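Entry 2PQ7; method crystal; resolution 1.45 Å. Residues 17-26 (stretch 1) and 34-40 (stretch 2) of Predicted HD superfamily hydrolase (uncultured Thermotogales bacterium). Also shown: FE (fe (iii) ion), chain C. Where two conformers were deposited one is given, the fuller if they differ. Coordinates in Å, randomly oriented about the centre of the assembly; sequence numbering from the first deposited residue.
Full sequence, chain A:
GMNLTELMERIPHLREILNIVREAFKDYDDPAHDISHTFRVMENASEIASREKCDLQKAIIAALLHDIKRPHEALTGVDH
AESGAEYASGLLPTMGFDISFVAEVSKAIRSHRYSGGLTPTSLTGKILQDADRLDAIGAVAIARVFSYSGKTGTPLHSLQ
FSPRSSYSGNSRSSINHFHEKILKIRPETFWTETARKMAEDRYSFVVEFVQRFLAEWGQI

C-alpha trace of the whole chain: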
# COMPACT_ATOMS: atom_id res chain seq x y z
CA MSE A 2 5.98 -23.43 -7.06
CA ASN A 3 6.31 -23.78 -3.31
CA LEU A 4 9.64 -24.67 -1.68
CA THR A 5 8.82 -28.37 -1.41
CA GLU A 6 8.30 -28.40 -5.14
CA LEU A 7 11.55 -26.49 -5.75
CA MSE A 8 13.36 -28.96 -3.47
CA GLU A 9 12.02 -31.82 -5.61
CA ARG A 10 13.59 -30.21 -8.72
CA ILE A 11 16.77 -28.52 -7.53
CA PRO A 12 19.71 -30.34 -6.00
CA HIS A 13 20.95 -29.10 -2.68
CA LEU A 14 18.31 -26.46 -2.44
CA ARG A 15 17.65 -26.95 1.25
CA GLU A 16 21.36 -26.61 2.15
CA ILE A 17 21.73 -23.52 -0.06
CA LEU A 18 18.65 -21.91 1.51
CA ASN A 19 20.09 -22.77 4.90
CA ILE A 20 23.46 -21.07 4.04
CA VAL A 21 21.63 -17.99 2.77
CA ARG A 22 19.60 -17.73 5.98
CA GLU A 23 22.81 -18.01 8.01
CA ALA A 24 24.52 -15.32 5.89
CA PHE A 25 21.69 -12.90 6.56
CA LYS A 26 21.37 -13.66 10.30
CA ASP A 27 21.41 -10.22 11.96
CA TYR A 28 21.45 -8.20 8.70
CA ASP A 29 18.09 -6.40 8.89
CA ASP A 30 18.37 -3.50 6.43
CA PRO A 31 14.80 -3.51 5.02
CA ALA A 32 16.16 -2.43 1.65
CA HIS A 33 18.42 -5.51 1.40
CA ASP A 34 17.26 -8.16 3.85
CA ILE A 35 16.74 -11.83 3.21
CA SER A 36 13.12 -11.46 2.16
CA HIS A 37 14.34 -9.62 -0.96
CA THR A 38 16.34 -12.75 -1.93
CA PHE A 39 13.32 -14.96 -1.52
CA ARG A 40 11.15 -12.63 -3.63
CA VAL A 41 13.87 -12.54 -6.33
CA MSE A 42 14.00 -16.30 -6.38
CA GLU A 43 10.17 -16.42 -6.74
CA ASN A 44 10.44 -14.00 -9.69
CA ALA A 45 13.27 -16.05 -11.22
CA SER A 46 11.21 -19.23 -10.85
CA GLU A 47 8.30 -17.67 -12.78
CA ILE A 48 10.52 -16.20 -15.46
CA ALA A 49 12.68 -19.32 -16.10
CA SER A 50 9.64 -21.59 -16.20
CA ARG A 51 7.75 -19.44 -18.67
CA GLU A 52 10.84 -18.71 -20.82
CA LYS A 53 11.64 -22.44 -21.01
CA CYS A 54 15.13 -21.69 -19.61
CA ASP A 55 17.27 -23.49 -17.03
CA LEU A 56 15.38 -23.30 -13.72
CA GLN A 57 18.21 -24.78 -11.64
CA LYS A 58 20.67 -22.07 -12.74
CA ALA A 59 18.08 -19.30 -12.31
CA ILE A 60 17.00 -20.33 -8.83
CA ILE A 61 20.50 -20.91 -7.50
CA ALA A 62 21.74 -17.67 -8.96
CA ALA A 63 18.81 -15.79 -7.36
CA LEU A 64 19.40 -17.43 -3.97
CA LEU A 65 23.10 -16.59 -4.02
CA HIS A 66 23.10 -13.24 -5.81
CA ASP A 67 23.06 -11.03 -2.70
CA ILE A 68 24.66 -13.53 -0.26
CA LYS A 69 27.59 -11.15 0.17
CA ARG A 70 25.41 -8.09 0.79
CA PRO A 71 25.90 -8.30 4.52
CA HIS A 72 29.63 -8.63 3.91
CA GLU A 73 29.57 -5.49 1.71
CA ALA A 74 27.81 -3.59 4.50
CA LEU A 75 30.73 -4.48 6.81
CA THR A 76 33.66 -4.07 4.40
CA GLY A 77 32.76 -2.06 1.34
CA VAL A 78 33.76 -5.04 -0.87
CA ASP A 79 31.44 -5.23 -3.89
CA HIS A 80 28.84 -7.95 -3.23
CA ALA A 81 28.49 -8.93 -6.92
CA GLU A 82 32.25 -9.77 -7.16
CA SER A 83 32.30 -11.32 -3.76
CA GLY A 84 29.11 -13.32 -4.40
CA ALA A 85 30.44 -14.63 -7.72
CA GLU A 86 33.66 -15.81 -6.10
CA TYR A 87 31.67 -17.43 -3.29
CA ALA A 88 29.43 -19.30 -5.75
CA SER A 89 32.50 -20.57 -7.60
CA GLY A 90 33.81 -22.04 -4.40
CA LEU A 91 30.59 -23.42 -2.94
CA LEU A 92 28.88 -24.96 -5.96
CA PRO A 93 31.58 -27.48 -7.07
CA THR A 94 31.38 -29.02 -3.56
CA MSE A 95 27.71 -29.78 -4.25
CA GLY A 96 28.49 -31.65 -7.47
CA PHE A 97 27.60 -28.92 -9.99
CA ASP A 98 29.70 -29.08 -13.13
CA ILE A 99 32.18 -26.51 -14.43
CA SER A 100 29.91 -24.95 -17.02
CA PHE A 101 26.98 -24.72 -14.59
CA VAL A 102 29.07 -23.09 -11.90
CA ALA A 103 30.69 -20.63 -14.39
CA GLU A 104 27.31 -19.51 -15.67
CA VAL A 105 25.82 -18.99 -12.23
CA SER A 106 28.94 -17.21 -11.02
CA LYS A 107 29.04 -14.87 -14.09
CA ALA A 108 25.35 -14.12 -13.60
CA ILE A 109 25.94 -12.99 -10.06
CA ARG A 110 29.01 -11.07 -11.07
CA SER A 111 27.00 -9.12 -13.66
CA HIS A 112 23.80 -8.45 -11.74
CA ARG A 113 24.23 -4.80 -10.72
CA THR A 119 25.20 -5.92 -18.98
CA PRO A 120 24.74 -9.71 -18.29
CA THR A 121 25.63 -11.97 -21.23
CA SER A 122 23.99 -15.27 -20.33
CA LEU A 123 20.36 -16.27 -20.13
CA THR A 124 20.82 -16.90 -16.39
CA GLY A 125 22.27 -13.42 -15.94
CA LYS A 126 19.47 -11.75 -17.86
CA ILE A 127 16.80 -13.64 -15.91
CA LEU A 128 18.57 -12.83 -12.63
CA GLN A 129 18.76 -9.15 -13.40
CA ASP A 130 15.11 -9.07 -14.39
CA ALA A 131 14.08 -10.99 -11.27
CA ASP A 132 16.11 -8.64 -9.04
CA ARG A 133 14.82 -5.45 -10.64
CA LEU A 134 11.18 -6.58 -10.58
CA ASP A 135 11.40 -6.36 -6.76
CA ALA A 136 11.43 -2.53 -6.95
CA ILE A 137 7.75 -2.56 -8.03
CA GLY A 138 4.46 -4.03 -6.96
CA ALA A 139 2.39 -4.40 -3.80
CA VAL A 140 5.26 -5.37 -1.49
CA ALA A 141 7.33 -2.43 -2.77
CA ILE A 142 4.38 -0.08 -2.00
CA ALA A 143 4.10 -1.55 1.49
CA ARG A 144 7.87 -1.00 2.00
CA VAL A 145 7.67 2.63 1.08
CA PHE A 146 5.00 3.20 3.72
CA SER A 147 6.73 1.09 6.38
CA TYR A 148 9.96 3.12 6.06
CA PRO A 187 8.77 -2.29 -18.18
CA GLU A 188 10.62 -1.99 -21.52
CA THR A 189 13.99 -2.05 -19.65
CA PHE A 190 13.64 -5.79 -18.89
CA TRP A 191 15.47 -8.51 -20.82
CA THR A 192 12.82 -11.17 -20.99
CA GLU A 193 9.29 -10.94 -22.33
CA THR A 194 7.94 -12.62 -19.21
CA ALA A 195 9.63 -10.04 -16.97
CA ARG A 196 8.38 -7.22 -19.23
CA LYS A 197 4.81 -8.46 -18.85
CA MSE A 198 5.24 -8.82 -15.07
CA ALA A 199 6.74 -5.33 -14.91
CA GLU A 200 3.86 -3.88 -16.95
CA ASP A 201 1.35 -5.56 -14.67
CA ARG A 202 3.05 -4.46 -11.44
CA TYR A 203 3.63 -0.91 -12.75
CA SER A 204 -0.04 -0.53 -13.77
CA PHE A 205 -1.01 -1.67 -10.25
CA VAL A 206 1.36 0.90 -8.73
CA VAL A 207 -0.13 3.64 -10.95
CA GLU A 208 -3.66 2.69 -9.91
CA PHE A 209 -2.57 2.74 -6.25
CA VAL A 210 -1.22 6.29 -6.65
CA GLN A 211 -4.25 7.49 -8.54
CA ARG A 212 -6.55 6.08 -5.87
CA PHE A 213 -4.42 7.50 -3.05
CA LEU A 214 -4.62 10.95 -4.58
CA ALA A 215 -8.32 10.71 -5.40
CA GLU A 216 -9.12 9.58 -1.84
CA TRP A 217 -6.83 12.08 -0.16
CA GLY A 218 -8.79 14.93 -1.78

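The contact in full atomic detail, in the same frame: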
# COMPACT_ATOMS: atom_id res chain seq x y z
N ILE A 17 21.47 -24.89 0.44
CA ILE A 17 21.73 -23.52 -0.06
C ILE A 17 20.85 -22.52 0.65
O ILE A 17 21.32 -21.49 1.09
CB ILE A 17 21.58 -23.45 -1.57
CG1 ILE A 17 22.61 -24.34 -2.23
CG2 ILE A 17 21.77 -21.98 -2.03
CD1 ILE A 17 22.39 -24.54 -3.73
N LEU A 18 19.55 -22.80 0.78
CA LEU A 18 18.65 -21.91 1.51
C LEU A 18 19.18 -21.74 2.92
O LEU A 18 19.23 -20.64 3.47
CB LEU A 18 17.21 -22.48 1.61
CG LEU A 18 16.34 -22.48 0.35
CD1 LEU A 18 15.21 -23.48 0.49
CD2 LEU A 18 15.78 -21.12 0.04
N ASN A 19 19.58 -22.84 3.53
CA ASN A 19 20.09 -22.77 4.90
C ASN A 19 21.27 -21.77 5.03
O ASN A 19 21.28 -20.91 5.90
CB ASN A 19 20.46 -24.18 5.42
CG ASN A 19 20.76 -24.19 6.90
OD1 ASN A 19 21.81 -24.68 7.33
ND2 ASN A 19 19.83 -23.66 7.69
N ILE A 20 22.22 -21.90 4.11
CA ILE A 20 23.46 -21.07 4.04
C ILE A 20 23.08 -19.59 3.85
O ILE A 20 23.60 -18.71 4.54
CB ILE A 20 24.40 -21.60 2.97
CG1 ILE A 20 25.06 -22.92 3.41
CG2 ILE A 20 25.49 -20.58 2.65
CD1 ILE A 20 25.69 -23.69 2.26
N VAL A 21 22.11 -19.32 2.98
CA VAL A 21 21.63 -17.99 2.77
C VAL A 21 21.01 -17.42 4.04
O VAL A 21 21.32 -16.33 4.47
CB VAL A 21 20.68 -17.90 1.53
CG1 VAL A 21 20.07 -16.55 1.47
CG2 VAL A 21 21.41 -18.28 0.23
N ARG A 22 20.18 -18.21 4.73
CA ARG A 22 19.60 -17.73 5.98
C ARG A 22 20.69 -17.37 7.00
O ARG A 22 20.60 -16.34 7.67
CB ARG A 22 18.65 -18.80 6.57
CG ARG A 22 17.40 -18.96 5.72
CD ARG A 22 16.43 -20.04 6.23
NE ARG A 22 15.88 -19.69 7.53
N GLU A 23 21.68 -18.23 7.11
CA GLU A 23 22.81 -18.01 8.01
C GLU A 23 23.59 -16.75 7.62
O GLU A 23 24.00 -15.99 8.50
CB GLU A 23 23.70 -19.25 8.01
CG GLU A 23 23.07 -20.43 8.73
CD GLU A 23 23.71 -21.77 8.47
OE1 GLU A 23 24.51 -21.96 7.51
OE2 GLU A 23 23.36 -22.69 9.26
N ALA A 24 23.80 -16.54 6.32
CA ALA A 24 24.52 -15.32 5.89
C ALA A 24 23.84 -14.04 6.29
O ALA A 24 24.48 -13.00 6.55
CB ALA A 24 24.71 -15.36 4.37
N PHE A 25 22.51 -14.07 6.26
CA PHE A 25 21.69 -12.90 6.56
C PHE A 25 21.31 -12.73 8.03
O PHE A 25 20.67 -11.74 8.38
CB PHE A 25 20.42 -12.87 5.70
CG PHE A 25 20.65 -12.37 4.30
CD1 PHE A 25 21.02 -13.23 3.28
CD2 PHE A 25 20.53 -11.03 4.04
CE1 PHE A 25 21.21 -12.76 1.97
CE2 PHE A 25 20.78 -10.52 2.76
CZ PHE A 25 21.14 -11.40 1.72
N LYS A 26 21.72 -13.67 8.88
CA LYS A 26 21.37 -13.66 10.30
C LYS A 26 21.86 -12.34 10.85
O LYS A 26 23.02 -12.03 10.70
CB LYS A 26 22.03 -14.85 11.00
CG LYS A 26 21.64 -15.01 12.45
CD LYS A 26 21.89 -16.45 12.94
N ASP A 34 17.32 -7.00 2.99
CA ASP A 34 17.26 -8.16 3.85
C ASP A 34 16.96 -9.44 3.09
O ASP A 34 16.71 -9.44 1.89
CB ASP A 34 16.29 -7.92 5.02
CG ASP A 34 14.84 -7.79 4.58
OD1 ASP A 34 14.48 -8.22 3.46
OD2 ASP A 34 14.06 -7.24 5.37
N ILE A 35 16.95 -10.55 3.82
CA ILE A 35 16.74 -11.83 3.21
C ILE A 35 15.43 -11.99 2.44
O ILE A 35 15.36 -12.74 1.46
CB ILE A 35 16.89 -12.96 4.23
CG1 ILE A 35 17.09 -14.28 3.50
CG2 ILE A 35 15.73 -12.98 5.20
CD1 ILE A 35 17.42 -15.40 4.36
N SER A 36 14.40 -11.27 2.85
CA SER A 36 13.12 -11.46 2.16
C SER A 36 13.22 -11.01 0.71
O SER A 36 12.55 -11.58 -0.14
CB SER A 36 11.98 -10.75 2.92
OG SER A 36 12.12 -9.37 2.87
N HIS A 37 14.05 -10.00 0.42
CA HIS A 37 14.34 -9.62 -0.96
C HIS A 37 14.83 -10.85 -1.78
O HIS A 37 14.33 -11.16 -2.87
CB HIS A 37 15.32 -8.47 -1.03
CG HIS A 37 15.96 -8.31 -2.36
ND1 HIS A 37 15.31 -7.77 -3.46
CD2 HIS A 37 17.19 -8.70 -2.80
CE1 HIS A 37 16.15 -7.75 -4.48
NE2 HIS A 37 17.29 -8.32 -4.11
N THR A 38 15.81 -11.56 -1.25
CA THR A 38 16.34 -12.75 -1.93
C THR A 38 15.26 -13.77 -2.23
O THR A 38 15.17 -14.33 -3.32
CB THR A 38 17.50 -13.37 -1.12
OG1 THR A 38 18.63 -12.49 -1.24
CG2 THR A 38 17.87 -14.64 -1.66
N PHE A 39 14.38 -14.00 -1.26
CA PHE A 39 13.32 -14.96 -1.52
C PHE A 39 12.35 -14.46 -2.58
O PHE A 39 11.94 -15.23 -3.43
CB PHE A 39 12.57 -15.28 -0.24
CG PHE A 39 13.43 -15.91 0.81
CD1 PHE A 39 14.39 -16.84 0.48
CD2 PHE A 39 13.25 -15.58 2.14
CE1 PHE A 39 15.19 -17.43 1.45
CE2 PHE A 39 14.02 -16.18 3.13
CZ PHE A 39 15.00 -17.11 2.77
N ARG A 40 12.05 -13.17 -2.59
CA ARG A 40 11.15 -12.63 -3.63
C ARG A 40 11.81 -12.71 -5.01
O ARG A 40 11.15 -12.96 -6.02
CB ARG A 40 10.72 -11.21 -3.27
CG ARG A 40 9.83 -11.19 -2.01
CD ARG A 40 9.17 -9.87 -1.82
NE ARG A 40 10.13 -8.78 -1.75
CZ ARG A 40 10.73 -8.33 -0.64
NH1 ARG A 40 10.49 -8.83 0.56
NH2 ARG A 40 11.61 -7.38 -0.75
FE FE C . 19.16 -8.19 -5.18
O HOH W 1 20.75 -7.42 -6.26

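Two helices that run in nearly opposite directions can pack together largely through apolar contacts, and this pair illustrates how the helical repeat selects them. The axes make an angle of 152° between their N-to-C directions and approach to 10.7 Å; no hydrogen bond crosses between the modelled atoms. Along the first helix the contacts fall to Leu18, Val21, Arg22 and Phe25, the three- and four-residue spacing that keeps side chains on one side of a helix.

Leu18 opens the series. Its CA-to-CB bond points sideways, but the end of the side chain comes nearer, and Leu18 CD2 lies 4.0 Å from Phe39 CE1. One turn on, Val21 points toward the second helix and meets two residues there: Val21 CG1 is 4.1 Å from Ile35 CD1 and 4.3 Å from Thr38 CG2. The modelled part of Arg22 contributes both backbone and aliphatic carbons; the end of its side chain is not modelled. Arg22 CA lies 3.6 Å from Ile35 CD1, so the isoleucine tip reaches the backbone of the first helix, while Arg22 CG sits 4.2 Å from Phe39 CZ, at the edge of that ring.

Phe25 points toward the start of the second helix, where the CA atoms of Phe25 and Ile35 are only 6.1 Å apart. Ile35 CA lies over one face of the phenylalanine ring, and Phe25 CG is 3.8 Å from Ile35 CB. The ring also approaches Thr38: Phe25 CZ is 4.0 Å from Thr38 OG1.

The helix start that receives this ring is capped by Asp34, whose OD1 accepts a weak bond from Ser36 N (3.1 Å) and a shorter one from Ser36 OG (2.7 Å). From the same helix, His37 makes no contact with the first stretch; His37 NE2 binds the iron, FE, at 2.2 Å.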